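Cytochrome P450 CYP260B1 (Sorangium cellulosum, PDB 5HIW) is a bacterial cytochrome P450, a haem protein richer in helix than in strand that holds an iron protoporphyrin IX in a pocket within its fold. Local coordinates at residues A[286-290]-A[291-295]. Sequence-based numbering, arbitrary orientation.
Sequences ATIGG and ETLAA
Ala286 and Leu293 form a hydrogen-bonded pair at the open end of a tight antiparallel beta hairpin. Leu293 N donates to Ala286 O at 2.7 Å. Ala286 N returns the bond to Leu293 O at 2.9 Å. Next to the turn, Ile288 and Glu291 make a second such pair: Ile288 N gives to Glu291 O at 3.1 Å, and Glu291 N gives to Ile288 O. The chain reverses through a type I' turn from Ile288 to Glu291. Gly289 and Gly290 fill its two middle positions, both with positive phi, which glycine takes readily. The arrangement is a classic two-residue beta hairpin.

One side chain adds to the backbone bonds. Thr287 OG1 lies opposite its own backbone N (chi1 -176°), which carries the hydroxyl across to Glu291 O at 3.0 Å. It sits well above that carbonyl plane, whereas Ile288 N comes almost straight on to the oxygen. Glu291 O is thus gripped by two donors. Thr287 CA also makes a CH...O contact with this oxygen.

The apolar contact is on the other face, where Ile288 and Leu293 cross at a slant. Ile288 CG1 meets Leu293 CD1 at 3.8 Å. The Thr287 and Thr292 side chains share the more exposed face.

The hairpin stands at the protein surface, its centre about 28 Å from the centre of the chain. Ala286 and Ile288 rest on Phe58 of strand 58-59. Ile288 also touches Asp47 and Val51 of helix 45-53, and Val31 of strand 31-34 meets both Ile288 and Glu291.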
loop_
_atom_site.group_PDB
_atom_site.type_symbol
_atom_site.label_atom_id
_atom_site.label_comp_id
_atom_site.label_asym_id
_atom_site.label_seq_id
_atom_site.Cartn_x
_atom_site.Cartn_y
_atom_site.Cartn_z
ATOM N N ALA A 286 24.473 -14.781 5.466
ATOM C CA ALA A 286 24.505 -13.767 6.494
ATOM C C ALA A 286 23.827 -14.322 7.694
ATOM O O ALA A 286 23.172 -15.383 7.640
ATOM C CB ALA A 286 23.831 -12.446 6.019
ATOM N N THR A 287 24.005 -13.614 8.789
ATOM C CA THR A 287 23.365 -13.950 10.044
ATOM C C THR A 287 22.556 -12.768 10.582
ATOM O O THR A 287 23.004 -11.639 10.583
ATOM C CB THR A 287 24.415 -14.392 11.096
ATOM O OG1 THR A 287 23.749 -14.806 12.296
ATOM C CG2 THR A 287 25.424 -13.254 11.403
ATOM N N ILE A 288 21.341 -13.058 11.047
ATOM C CA ILE A 288 20.463 -12.027 11.578
ATOM C C ILE A 288 19.828 -12.710 12.752
ATOM O O ILE A 288 19.331 -13.844 12.635
ATOM C CB ILE A 288 19.328 -11.659 10.567
ATOM C CG1 ILE A 288 19.862 -11.064 9.248
ATOM C CG2 ILE A 288 18.319 -10.709 11.228
ATOM C CD1 ILE A 288 20.539 -9.714 9.376
ATOM N N GLY A 289 19.778 -12.019 13.863
ATOM C CA GLY A 289 19.274 -12.597 15.097
ATOM C C GLY A 289 19.774 -13.983 15.365
ATOM O O GLY A 289 19.033 -14.769 15.956
ATOM N N GLY A 290 20.989 -14.324 14.891
ATOM C CA GLY A 290 21.732 -15.464 15.410
ATOM C C GLY A 290 21.474 -16.692 14.588
ATOM O O GLY A 290 21.979 -17.785 14.861
ATOM N N GLU A 291 20.657 -16.515 13.573
ATOM C CA GLU A 291 20.317 -17.578 12.735
ATOM C C GLU A 291 21.082 -17.322 11.481
ATOM O O GLU A 291 21.303 -16.157 11.115
ATOM C CB GLU A 291 18.825 -17.572 12.485
ATOM C CG GLU A 291 17.991 -17.734 13.752
ATOM C CD GLU A 291 18.084 -19.128 14.402
ATOM O OE1 GLU A 291 18.375 -20.114 13.715
ATOM O OE2 GLU A 291 17.820 -19.237 15.607
ATOM N N THR A 292 21.443 -18.413 10.810
ATOM C CA THR A 292 22.179 -18.359 9.572
ATOM C C THR A 292 21.274 -18.445 8.418
ATOM O O THR A 292 20.361 -19.292 8.357
ATOM C CB THR A 292 23.191 -19.514 9.511
ATOM O OG1 THR A 292 24.310 -19.124 10.301
ATOM C CG2 THR A 292 23.624 -19.825 8.063
ATOM N N LEU A 293 21.544 -17.557 7.479
ATOM C CA LEU A 293 20.773 -17.462 6.295
ATOM C C LEU A 293 21.703 -17.727 5.125
ATOM O O LEU A 293 22.566 -16.920 4.810
ATOM C CB LEU A 293 20.127 -16.066 6.232
ATOM C CG LEU A 293 19.320 -15.707 7.510
ATOM C CD1 LEU A 293 18.878 -14.253 7.496
ATOM C CD2 LEU A 293 18.104 -16.620 7.618
ATOM N N ALA A 294 21.534 -18.886 4.504
ATOM C CA ALA A 294 22.327 -19.265 3.333
ATOM C C ALA A 294 22.133 -18.287 2.165
ATOM O O ALA A 294 20.991 -17.832 1.923
ATOM C CB ALA A 294 21.924 -20.662 2.892
ATOM N N ALA A 295 23.217 -17.975 1.438
ATOM C CA ALA A 295 23.068 -17.379 0.098
ATOM C C ALA A 295 21.921 -18.076 -0.614
ATOM O O ALA A 295 21.796 -19.285 -0.549
ATOM C CB ALA A 295 24.352 -17.490 -0.701
#